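Putative acetyltransferase Ta0821 (Thermoplasma acidophilum DSM 1728, PDB 3C26) probably transfers an acyl group to an acceptor molecule, as a member of the GNAT acetyltransferase family. Local coordinates at residues A[43-48]-A[177-182]; A[146-151]-A[255-260]; A[170-175]-A[244-249]; A[214-219]-A[238-243]. All coordinates share one frame; numbering follows the deposited sequence.

Contact 1 (A[43-48]-A[177-182]); sequences GTMDDY and IDWKYM
The ring of Tyr-48 lies over the five-membered ring of Trp-179 in a face-to-face stack, with centroids 3.7 Å apart and planes inclined by 21°. Trp-179 CD1 sits above the centre of the phenol, whereas Tyr-48 CG meets the indole nearer its rim, and the two side chains slide past each other in opposite directions. With CG anti to the backbone N (chi1 171°), the first ring atom of Tyr-48 is carried over the indole, where its CB also lies as a CH-pi donor.

Trp-179 occupies the type I' turn Ile-177 to Lys-180 of a tight hairpin, with strands 174-177 and 180-183 on its two arms. From the turn the indole reaches the first turn of helix 45-58. Its far six-membered ring meets selenomethionine Met-45, whose CG is 3.6 Å from Trp-179 CZ3. The selenium stands obliquely to the same ring, 5.0 Å from its centroid, a Met-aromatic contact. Thr-44 OG1 comes to the indole edge in its plane, 3.9 Å from Trp-179 CZ2, but its strongest polar partner is Tyr-242. The edge-to-face rings of Phe-218 and Tyr-242 further enclose Trp-179.

At the polar end, Tyr-48 OH is 2.9 Å from Asp-178 OD1, with the ring and carboxylate planes almost perpendicular. One water links Tyr-48 OH to Asp-178 O, and a second links it to Asp-178 OD2. Lys-180 NZ forms a salt bridge with Asp-178 OD2 at 3.5 Å, and another with Glu-78. Aromatic surface thus gives the buried grip, while water and the lysine would be expected to stabilise the charged form of Asp-178.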
# COMPACT_ATOMS: atom_id res chain seq x y z
N GLY A 43 8.42 -0.87 -1.73
CA GLY A 43 9.19 -2.03 -2.13
C GLY A 43 10.57 -1.66 -2.57
O GLY A 43 10.93 -0.47 -2.62
N THR A 44 11.36 -2.67 -2.96
CA THR A 44 12.77 -2.42 -3.26
C THR A 44 13.23 -2.94 -4.59
O THR A 44 14.41 -2.89 -4.92
CB THR A 44 13.67 -2.98 -2.14
OG1 THR A 44 13.59 -4.40 -2.12
CG2 THR A 44 13.27 -2.42 -0.78
N MSE A 45 12.29 -3.39 -5.40
CA MSE A 45 12.63 -3.87 -6.73
C MSE A 45 13.27 -2.78 -7.59
O MSE A 45 14.17 -3.04 -8.36
CB MSE A 45 11.42 -4.42 -7.46
CG MSE A 45 11.79 -5.19 -8.68
SE MSE A 45 10.40 -6.41 -9.34
CE MSE A 45 9.02 -5.13 -9.82
N ASP A 46 12.81 -1.55 -7.43
CA ASP A 46 13.32 -0.42 -8.23
C ASP A 46 14.75 -0.12 -7.89
O ASP A 46 15.54 0.19 -8.78
CB ASP A 46 12.47 0.87 -8.08
CG ASP A 46 11.23 0.88 -9.00
OD1 ASP A 46 11.36 1.32 -10.16
OD2 ASP A 46 10.16 0.38 -8.61
N ASP A 47 15.08 -0.23 -6.62
CA ASP A 47 16.42 0.05 -6.15
C ASP A 47 17.36 -1.05 -6.60
O ASP A 47 18.55 -0.81 -6.82
CB ASP A 47 16.48 0.12 -4.62
CG ASP A 47 15.61 1.23 -4.03
OD1 ASP A 47 15.77 2.41 -4.36
OD2 ASP A 47 14.74 0.89 -3.25
N TYR A 48 16.84 -2.27 -6.64
CA TYR A 48 17.60 -3.42 -7.12
C TYR A 48 17.97 -3.17 -8.57
O TYR A 48 19.12 -3.21 -8.95
CB TYR A 48 16.81 -4.75 -7.04
CG TYR A 48 17.56 -5.89 -7.75
CD1 TYR A 48 18.73 -6.43 -7.23
CD2 TYR A 48 17.11 -6.42 -8.95
CE1 TYR A 48 19.42 -7.45 -7.87
CE2 TYR A 48 17.78 -7.44 -9.59
CZ TYR A 48 18.94 -7.94 -9.06
OH TYR A 48 19.59 -8.97 -9.71
N ILE A 177 15.50 -16.48 -6.06
CA ILE A 177 16.89 -16.29 -5.82
C ILE A 177 17.40 -15.14 -6.68
O ILE A 177 17.24 -15.13 -7.91
CB ILE A 177 17.68 -17.54 -6.10
CG1 ILE A 177 17.20 -18.68 -5.18
CG2 ILE A 177 19.16 -17.32 -5.86
CD1 ILE A 177 18.08 -19.90 -5.26
N ASP A 178 18.02 -14.16 -6.04
CA ASP A 178 18.52 -12.99 -6.79
C ASP A 178 17.50 -12.49 -7.81
O ASP A 178 17.80 -12.34 -8.99
CB ASP A 178 19.83 -13.32 -7.49
CG ASP A 178 20.47 -12.10 -8.19
OD1 ASP A 178 20.30 -10.98 -7.73
OD2 ASP A 178 21.19 -12.28 -9.19
N TRP A 179 16.28 -12.31 -7.33
CA TRP A 179 15.14 -11.74 -8.09
C TRP A 179 14.66 -12.54 -9.30
O TRP A 179 13.98 -12.02 -10.20
CB TRP A 179 15.40 -10.28 -8.51
CG TRP A 179 15.53 -9.36 -7.36
CD1 TRP A 179 16.68 -9.10 -6.65
CD2 TRP A 179 14.48 -8.61 -6.71
NE1 TRP A 179 16.40 -8.25 -5.63
CE2 TRP A 179 15.08 -7.90 -5.66
CE3 TRP A 179 13.11 -8.47 -6.92
CZ2 TRP A 179 14.36 -7.05 -4.81
CZ3 TRP A 179 12.40 -7.61 -6.08
CH2 TRP A 179 13.03 -6.94 -5.03
N LYS A 180 15.03 -13.80 -9.28
CA LYS A 180 14.66 -14.77 -10.28
C LYS A 180 13.92 -15.91 -9.57
O LYS A 180 14.37 -16.42 -8.56
CB LYS A 180 15.93 -15.28 -10.99
CG LYS A 180 16.70 -14.23 -11.77
CD LYS A 180 18.10 -14.69 -12.22
CE LYS A 180 19.12 -14.43 -11.15
NZ LYS A 180 20.55 -14.94 -11.43
N TYR A 181 12.74 -16.26 -10.08
CA TYR A 181 11.99 -17.39 -9.57
C TYR A 181 12.35 -18.63 -10.41
O TYR A 181 11.99 -18.75 -11.58
CB TYR A 181 10.47 -17.11 -9.57
CG TYR A 181 9.68 -18.06 -8.68
CD1 TYR A 181 9.70 -17.92 -7.28
CD2 TYR A 181 8.89 -19.06 -9.22
CE1 TYR A 181 8.98 -18.74 -6.47
CE2 TYR A 181 8.19 -19.90 -8.40
CZ TYR A 181 8.24 -19.75 -7.03
OH TYR A 181 7.52 -20.61 -6.24
N MSE A 182 13.02 -19.56 -9.77
CA MSE A 182 13.58 -20.72 -10.44
C MSE A 182 13.32 -22.00 -9.69
O MSE A 182 13.21 -22.02 -8.47
CB MSE A 182 15.11 -20.53 -10.57
CG MSE A 182 15.85 -20.47 -9.25
SE MSE A 182 17.83 -20.20 -9.35
CE MSE A 182 17.89 -18.32 -9.79
O HOH W 1 18.45 -10.97 -11.34
O HOH W 2 22.50 -9.92 -10.14

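Contact 2 (A[146-151]-A[255-260]); sequences YPIYTF and PASSLT. With EDO (1,2-ethanediol), chain H.
Pro-255 lays its ring against Pro-147 and Tyr-149 of strand 141-153. Its CB lies over one face of the Tyr-149 ring, toward the rim, and its CD is 3.7 Å from Tyr-149 OH, the two side chains crossing obliquely. Its CG presses on Pro-147 CB at 3.4 Å, tighter than usual for two carbons. Proline suits position 255 by offering compact apolar carbon to both.

Further along, the chains pair antiparallel. Tyr-146 and Leu-259 form a hydrogen-bonded pair, with Tyr-146 N giving to Leu-259 O at 2.8 Å and Leu-259 N giving back to Tyr-146 O. Their CB atoms share one face, but the tyrosine ring leads away, its OH bonding Asn-220 OD1. Pro-147 and Ser-258 point to the other face as a non-hydrogen-bonded pair, where the proline needs no N-H. Ile-148 N bonds Ser-257 O at 3.0 Å. With CG1 anti to the carbonyl carbon (chi1 -62°), Ile-148 CD1 touches Ser-257 OG and Ser-258 C. Where the strands part, a water accepts from Ser-257 N and donates to Ile-148 O.

Strand 258-265 also pairs with strand 119-125, an insertion of the last strand between two earlier ones that is characteristic of the GNAT fold.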
# COMPACT_ATOMS: atom_id res chain seq x y z
N TYR A 146 4.64 -13.30 -2.79
CA TYR A 146 5.50 -13.00 -1.62
C TYR A 146 5.11 -11.69 -0.94
O TYR A 146 5.60 -10.62 -1.31
CB TYR A 146 7.00 -12.89 -2.01
CG TYR A 146 7.64 -14.20 -2.33
CD1 TYR A 146 7.27 -14.92 -3.46
CD2 TYR A 146 8.63 -14.74 -1.51
CE1 TYR A 146 7.84 -16.16 -3.75
CE2 TYR A 146 9.22 -15.98 -1.80
CZ TYR A 146 8.81 -16.68 -2.92
OH TYR A 146 9.39 -17.87 -3.21
N PRO A 147 4.23 -11.77 0.07
CA PRO A 147 3.89 -10.59 0.85
C PRO A 147 5.15 -9.90 1.36
O PRO A 147 6.13 -10.55 1.67
CB PRO A 147 3.08 -11.15 2.01
CG PRO A 147 2.53 -12.34 1.55
CD PRO A 147 3.45 -12.93 0.51
N ILE A 148 5.11 -8.57 1.41
CA ILE A 148 6.27 -7.72 1.73
C ILE A 148 6.18 -7.06 3.10
O ILE A 148 5.20 -6.42 3.40
CB ILE A 148 6.39 -6.60 0.71
CG1 ILE A 148 6.61 -7.14 -0.72
CG2 ILE A 148 7.54 -5.66 1.10
CD1 ILE A 148 6.49 -6.06 -1.85
N TYR A 149 7.20 -7.22 3.92
CA TYR A 149 7.28 -6.68 5.29
C TYR A 149 8.50 -5.85 5.41
O TYR A 149 9.60 -6.35 5.26
CB TYR A 149 7.37 -7.82 6.32
CG TYR A 149 6.28 -8.83 6.15
CD1 TYR A 149 6.36 -9.81 5.17
CD2 TYR A 149 5.10 -8.75 6.91
CE1 TYR A 149 5.32 -10.73 4.97
CE2 TYR A 149 4.08 -9.63 6.71
CZ TYR A 149 4.21 -10.64 5.75
OH TYR A 149 3.16 -11.52 5.55
N THR A 150 8.30 -4.56 5.66
CA THR A 150 9.40 -3.62 5.74
C THR A 150 9.59 -3.15 7.16
O THR A 150 8.64 -2.81 7.86
CB THR A 150 9.24 -2.37 4.81
OG1 THR A 150 9.04 -2.75 3.44
CG2 THR A 150 10.49 -1.50 4.86
N PHE A 151 10.85 -3.15 7.57
CA PHE A 151 11.25 -2.82 8.93
C PHE A 151 12.28 -1.74 8.95
O PHE A 151 13.06 -1.53 8.01
CB PHE A 151 11.78 -4.06 9.66
CG PHE A 151 10.72 -5.08 9.94
CD1 PHE A 151 9.98 -5.01 11.09
CD2 PHE A 151 10.42 -6.06 9.01
CE1 PHE A 151 8.95 -5.92 11.33
CE2 PHE A 151 9.37 -6.98 9.23
CZ PHE A 151 8.66 -6.92 10.38
N PRO A 255 0.50 -7.65 5.61
CA PRO A 255 1.08 -6.71 4.67
C PRO A 255 0.05 -6.06 3.75
O PRO A 255 -1.01 -6.62 3.48
CB PRO A 255 2.02 -7.60 3.87
CG PRO A 255 1.19 -8.87 3.73
CD PRO A 255 0.47 -9.02 5.05
N ALA A 256 0.39 -4.88 3.30
CA ALA A 256 -0.45 -4.11 2.41
C ALA A 256 -0.18 -4.54 0.98
O ALA A 256 -1.03 -4.38 0.11
CB ALA A 256 -0.18 -2.65 2.56
N SER A 257 0.96 -5.14 0.75
CA SER A 257 1.25 -5.54 -0.60
C SER A 257 2.17 -6.73 -0.70
O SER A 257 2.73 -7.18 0.27
CB SER A 257 1.84 -4.36 -1.37
OG SER A 257 3.19 -4.13 -1.00
N SER A 258 2.28 -7.21 -1.92
CA SER A 258 3.07 -8.38 -2.23
C SER A 258 3.79 -8.32 -3.58
O SER A 258 3.47 -7.51 -4.46
CB SER A 258 2.22 -9.67 -2.16
OG SER A 258 1.37 -9.88 -3.27
N LEU A 259 4.81 -9.15 -3.66
CA LEU A 259 5.52 -9.39 -4.93
C LEU A 259 5.00 -10.69 -5.52
O LEU A 259 5.23 -11.78 -5.01
CB LEU A 259 7.04 -9.46 -4.76
CG LEU A 259 7.79 -9.46 -6.10
CD1 LEU A 259 7.59 -8.10 -6.79
CD2 LEU A 259 9.26 -9.77 -5.91
N THR A 260 4.32 -10.55 -6.64
CA THR A 260 3.70 -11.68 -7.29
C THR A 260 4.53 -12.18 -8.44
O THR A 260 5.24 -11.40 -9.07
CB THR A 260 2.26 -11.30 -7.81
OG1 THR A 260 2.35 -10.40 -8.92
CG2 THR A 260 1.41 -10.66 -6.68
C1 EDO H . -2.59 -3.09 -2.12
O1 EDO H . -1.32 -2.49 -1.78
C2 EDO H . -2.43 -3.92 -3.38
O2 EDO H . -1.68 -5.03 -2.95
O HOH W 3 3.34 -4.66 2.24

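Contact 3 (A[170-175]-A[244-249]); sequences GRWRCF and RKALAN. With EDO (1,2-ethanediol), chain F.
Arg-244 lays its guanidinium flat on the indole of Trp-172, the planes only 3° apart. Its CZ stands 3.9 Å from the centroid of the six-membered ring, a cation-pi contact, and its CD covers the same ring as a CH-pi donor at 3.5 Å from that centroid. A bend at chi3 (-60°) turns NE over the indole. In the plane of the guanidinium, NH2 donates to Cys-174 O at 2.6 Å, and the bond also lies in the carbonyl plane. The other guanidinium nitrogens have partners too: NE bonds Asn-220 O, while NH1 meets Tyr-181 OH and forms a salt bridge with Glu-144. An arginine suits this place because its faces can stack while its rim donates.

Arg-244 is also the N-cap residue of the short helix 245-248, its O accepting from Leu-247 N and Ala-248 N. The helix follows strand 237-243 directly, and the arginine thereby joins the strand-to-helix junction to the hairpin of strands 174-177 and 180-183, which is closed by the disulfide Cys-174 to Cys-183.

Next in sequence, Lys-245 turns elsewhere and its NZ bonds, at 2.6 Å, O1 of an ethanediol probably from the crystallisation liquor. Ala-246 faces Trp-172, its small CB 4.3 Å from Trp-172 CZ2.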
# COMPACT_ATOMS: atom_id res chain seq x y z
N GLY A 170 13.35 -29.23 3.30
CA GLY A 170 12.05 -28.65 2.99
C GLY A 170 11.45 -29.20 1.71
O GLY A 170 12.09 -29.96 0.97
N ARG A 171 10.26 -28.69 1.43
CA ARG A 171 9.36 -29.25 0.45
C ARG A 171 9.08 -28.40 -0.75
O ARG A 171 8.31 -28.79 -1.63
CB ARG A 171 8.02 -29.54 1.17
CG ARG A 171 8.02 -30.77 2.06
CD ARG A 171 7.48 -31.98 1.33
NE ARG A 171 8.33 -32.36 0.19
CZ ARG A 171 9.57 -32.84 0.31
NH1 ARG A 171 10.13 -32.97 1.49
NH2 ARG A 171 10.25 -33.16 -0.76
N TRP A 172 9.68 -27.21 -0.76
CA TRP A 172 9.56 -26.34 -1.91
C TRP A 172 10.69 -26.63 -2.89
O TRP A 172 11.79 -27.02 -2.48
CB TRP A 172 9.62 -24.89 -1.50
CG TRP A 172 8.47 -24.55 -0.73
CD1 TRP A 172 8.36 -24.54 0.63
CD2 TRP A 172 7.19 -24.28 -1.25
NE1 TRP A 172 7.09 -24.23 0.98
CE2 TRP A 172 6.35 -24.05 -0.17
CE3 TRP A 172 6.67 -24.16 -2.54
CZ2 TRP A 172 5.02 -23.73 -0.33
CZ3 TRP A 172 5.36 -23.81 -2.68
CH2 TRP A 172 4.54 -23.63 -1.59
N ARG A 173 10.38 -26.50 -4.17
CA ARG A 173 11.36 -26.72 -5.24
C ARG A 173 11.50 -25.56 -6.17
O ARG A 173 12.26 -25.64 -7.10
CB ARG A 173 10.97 -27.89 -6.11
CG ARG A 173 11.84 -29.04 -5.96
CD ARG A 173 11.75 -29.54 -4.61
NE ARG A 173 12.86 -30.44 -4.33
CZ ARG A 173 13.19 -30.80 -3.11
NH1 ARG A 173 12.50 -30.34 -2.05
NH2 ARG A 173 14.22 -31.62 -2.96
N CYS A 174 10.67 -24.54 -5.98
CA CYS A 174 10.82 -23.27 -6.74
C CYS A 174 11.03 -22.23 -5.71
O CYS A 174 10.38 -22.26 -4.67
CB CYS A 174 9.64 -22.92 -7.61
SG CYS A 174 9.21 -24.19 -8.76
N PHE A 175 11.97 -21.34 -6.01
CA PHE A 175 12.46 -20.32 -5.10
C PHE A 175 12.79 -19.02 -5.79
O PHE A 175 13.12 -18.99 -6.95
CB PHE A 175 13.83 -20.72 -4.50
CG PHE A 175 13.97 -22.17 -4.16
CD1 PHE A 175 14.41 -23.08 -5.11
CD2 PHE A 175 13.76 -22.60 -2.85
CE1 PHE A 175 14.56 -24.38 -4.79
CE2 PHE A 175 13.91 -23.93 -2.52
CZ PHE A 175 14.31 -24.82 -3.49
N ARG A 244 7.17 -16.01 1.34
CA ARG A 244 6.30 -16.82 0.54
C ARG A 244 4.92 -16.86 1.20
O ARG A 244 4.78 -17.06 2.39
CB ARG A 244 6.87 -18.23 0.30
CG ARG A 244 6.02 -19.03 -0.73
CD ARG A 244 6.35 -20.50 -0.72
NE ARG A 244 7.73 -20.82 -1.04
CZ ARG A 244 8.23 -21.02 -2.26
NH1 ARG A 244 7.50 -20.89 -3.33
NH2 ARG A 244 9.50 -21.34 -2.38
N LYS A 245 3.89 -16.64 0.39
CA LYS A 245 2.48 -16.55 0.86
C LYS A 245 2.07 -17.59 1.94
O LYS A 245 1.50 -17.25 3.00
CB LYS A 245 1.55 -16.61 -0.35
CG LYS A 245 0.10 -16.46 -0.03
CD LYS A 245 -0.15 -15.15 0.63
CE LYS A 245 -1.58 -14.68 0.46
NZ LYS A 245 -1.83 -13.39 1.19
N ALA A 246 2.44 -18.84 1.69
CA ALA A 246 2.00 -19.93 2.56
C ALA A 246 2.56 -19.76 3.93
O ALA A 246 1.94 -20.21 4.90
CB ALA A 246 2.37 -21.30 2.00
N LEU A 247 3.70 -19.10 4.03
CA LEU A 247 4.34 -18.84 5.33
C LEU A 247 3.82 -17.56 5.98
O LEU A 247 3.81 -17.41 7.21
CB LEU A 247 5.84 -18.64 5.16
CG LEU A 247 6.71 -19.71 4.55
CD1 LEU A 247 8.11 -19.29 4.80
CD2 LEU A 247 6.48 -21.01 5.22
N ALA A 248 3.45 -16.62 5.12
CA ALA A 248 3.05 -15.25 5.52
C ALA A 248 1.74 -15.33 6.28
O ALA A 248 1.37 -14.49 7.12
CB ALA A 248 2.91 -14.37 4.27
N ASN A 249 1.07 -16.41 6.00
CA ASN A 249 -0.26 -16.65 6.53
C ASN A 249 -0.18 -16.86 8.03
O ASN A 249 -1.13 -16.66 8.76
CB ASN A 249 -0.92 -17.82 5.79
CG ASN A 249 -1.30 -17.47 4.34
OD1 ASN A 249 -1.43 -16.31 3.98
ND2 ASN A 249 -1.48 -18.49 3.52
C1 EDO F . -1.36 -10.44 0.71
O1 EDO F . -0.85 -11.46 -0.17
C2 EDO F . -0.79 -9.05 0.40
O2 EDO F . -1.63 -8.34 -0.52

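Contact 4 (A[214-219]-A[238-243]); sequences GIDLFV and RITFYV
Asp-216 OD1, which packs 3.7 Å from Thr-240 CB, is held by Thr-44 OG1 and by a water at 2.6 Å. The same water bonds Thr-240 OG1 and lies 2.9 Å from Arg-238 O, so it bridges both strands. The Thr-44 hydroxyl also bonds Tyr-242 OH, which brings the phenol into this polar cluster.

The strands run parallel and in register from Gly-214 beside Arg-238 to Val-219 beside Val-243. Five backbone bonds join them, the shortest being Val-219 N to Tyr-242 O at 2.7 Å. Glycine fits at 214 because Arg-238 O occupies the side where a CB would project; Gly-214 CA is 3.2 Å from that oxygen.

On the face that carries Asp-216 and Thr-240, Phe-218 and Tyr-242 lie side by side and point the same way. Their rings form an offset stack with centroids 4.5 Å apart and planes at 8°, and Tyr-242 CB also covers the Phe-218 ring. The opposite face is aliphatic and aromatic. There Leu-217 CD1 sits over the Phe-241 ring toward its rim and touches Ile-239 CG2 at 3.7 Å, while Val-219 CG2 meets the ring edge. Ile-239 bends its CD1 back (chi2 -51°) toward Ile-215 CB.

Helix 225-232 connects the strands as a beta-alpha-beta crossover and packs on Leu-217 and Phe-241, so branched and aromatic residues suit that face. On the other face the buried carboxylate is met at OD1 by the Thr-44 hydroxyl and a water, Arg-238 NE being 6.3 Å from Asp-216 OD1; burial would tend to raise its pKa and those partners to counter this.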
# COMPACT_ATOMS: atom_id res chain seq x y z
N GLY A 214 20.67 -0.95 3.20
CA GLY A 214 19.75 -1.98 3.70
C GLY A 214 20.03 -3.39 3.26
O GLY A 214 21.11 -3.70 2.77
N ILE A 215 19.01 -4.24 3.45
CA ILE A 215 19.10 -5.67 3.15
C ILE A 215 17.74 -6.19 2.80
O ILE A 215 16.74 -5.83 3.42
CB ILE A 215 19.62 -6.52 4.37
CG1 ILE A 215 20.90 -5.94 4.96
CG2 ILE A 215 19.85 -7.99 3.98
CD1 ILE A 215 21.24 -6.49 6.35
N ASP A 216 17.71 -6.95 1.72
CA ASP A 216 16.51 -7.65 1.31
C ASP A 216 16.70 -9.14 1.61
O ASP A 216 17.78 -9.69 1.37
CB ASP A 216 16.27 -7.51 -0.22
CG ASP A 216 15.99 -6.06 -0.68
OD1 ASP A 216 15.32 -5.29 0.02
OD2 ASP A 216 16.42 -5.71 -1.79
N LEU A 217 15.65 -9.76 2.16
CA LEU A 217 15.60 -11.18 2.45
C LEU A 217 14.37 -11.78 1.85
O LEU A 217 13.27 -11.32 2.07
CB LEU A 217 15.66 -11.46 3.99
CG LEU A 217 16.87 -10.78 4.68
CD1 LEU A 217 16.51 -9.42 5.27
CD2 LEU A 217 17.44 -11.70 5.78
N PHE A 218 14.58 -12.82 1.05
CA PHE A 218 13.50 -13.58 0.46
C PHE A 218 13.32 -14.90 1.19
O PHE A 218 14.13 -15.83 1.09
CB PHE A 218 13.78 -13.86 -1.00
CG PHE A 218 13.62 -12.70 -1.87
CD1 PHE A 218 14.54 -11.66 -1.86
CD2 PHE A 218 12.50 -12.59 -2.68
CE1 PHE A 218 14.38 -10.57 -2.68
CE2 PHE A 218 12.33 -11.48 -3.53
CZ PHE A 218 13.25 -10.48 -3.51
N VAL A 219 12.23 -15.00 1.92
CA VAL A 219 11.98 -16.19 2.73
C VAL A 219 11.18 -17.16 1.93
O VAL A 219 9.96 -17.05 1.80
CB VAL A 219 11.29 -15.84 4.03
CG1 VAL A 219 11.17 -17.09 4.96
CG2 VAL A 219 12.08 -14.74 4.70
N ARG A 238 17.31 -0.20 5.94
CA ARG A 238 16.04 -0.71 5.54
C ARG A 238 16.07 -2.24 5.37
O ARG A 238 16.79 -2.78 4.52
CB ARG A 238 15.57 -0.07 4.26
CG ARG A 238 14.13 -0.51 3.86
CD ARG A 238 13.77 0.14 2.51
NE ARG A 238 12.38 -0.14 2.14
CZ ARG A 238 11.71 0.46 1.15
NH1 ARG A 238 12.30 1.37 0.39
NH2 ARG A 238 10.45 0.12 0.93
N ILE A 239 15.30 -2.91 6.22
CA ILE A 239 15.22 -4.39 6.19
C ILE A 239 13.86 -4.82 5.68
O ILE A 239 12.83 -4.54 6.30
CB ILE A 239 15.48 -5.06 7.58
CG1 ILE A 239 16.74 -4.51 8.22
CG2 ILE A 239 15.61 -6.58 7.42
CD1 ILE A 239 17.97 -4.53 7.30
N THR A 240 13.88 -5.51 4.54
CA THR A 240 12.67 -5.94 3.84
C THR A 240 12.67 -7.45 3.59
O THR A 240 13.61 -8.04 2.99
CB THR A 240 12.50 -5.22 2.45
OG1 THR A 240 12.76 -3.79 2.56
CG2 THR A 240 11.09 -5.45 1.85
N PHE A 241 11.59 -8.04 4.06
CA PHE A 241 11.33 -9.46 3.89
C PHE A 241 10.25 -9.65 2.88
O PHE A 241 9.18 -9.06 2.98
CB PHE A 241 10.87 -10.12 5.18
CG PHE A 241 11.87 -10.02 6.30
CD1 PHE A 241 11.91 -8.88 7.09
CD2 PHE A 241 12.78 -11.04 6.55
CE1 PHE A 241 12.80 -8.76 8.11
CE2 PHE A 241 13.68 -10.92 7.60
CZ PHE A 241 13.69 -9.80 8.38
N TYR A 242 10.59 -10.50 1.91
CA TYR A 242 9.65 -10.98 0.91
C TYR A 242 9.41 -12.42 1.30
O TYR A 242 10.29 -13.25 1.20
CB TYR A 242 10.24 -10.87 -0.48
CG TYR A 242 10.54 -9.45 -0.93
CD1 TYR A 242 11.73 -8.82 -0.61
CD2 TYR A 242 9.65 -8.77 -1.71
CE1 TYR A 242 12.01 -7.57 -1.07
CE2 TYR A 242 9.92 -7.51 -2.19
CZ TYR A 242 11.09 -6.90 -1.85
OH TYR A 242 11.30 -5.61 -2.29
N VAL A 243 8.21 -12.68 1.80
CA VAL A 243 7.88 -13.97 2.41
C VAL A 243 6.86 -14.75 1.61
O VAL A 243 5.87 -14.22 1.21
CB VAL A 243 7.38 -13.78 3.87
CG1 VAL A 243 7.16 -15.13 4.56
CG2 VAL A 243 8.38 -12.98 4.69
O HOH W 4 15.51 -3.51 1.97

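Contact 1 lies near the centre of the chain, where helix 45-58 and hairpin 174-183 come together, and the other three contacts adjoin it. Trp-179 CZ3 of contact 1 packs on Leu-259 CD2 of contact 2 at 3.8 Å. Contacts 2 and 4 share neighbouring strands, joined by Phe-151 N and Ile-239 O at 2.7 Å. Contact 3 follows directly from contact 4, with Arg-244 N 3.0 Å from Val-219 O, and reaches contact 1 through Tyr-181 OH, 2.9 Å from Arg-244 NH1. No active site is established here, but a nitrate, probably from the crystallisation liquor, about 4 Å from the Met-45 side chain may mark a pocket. Contacts 2 and 3 both touch the second subunit.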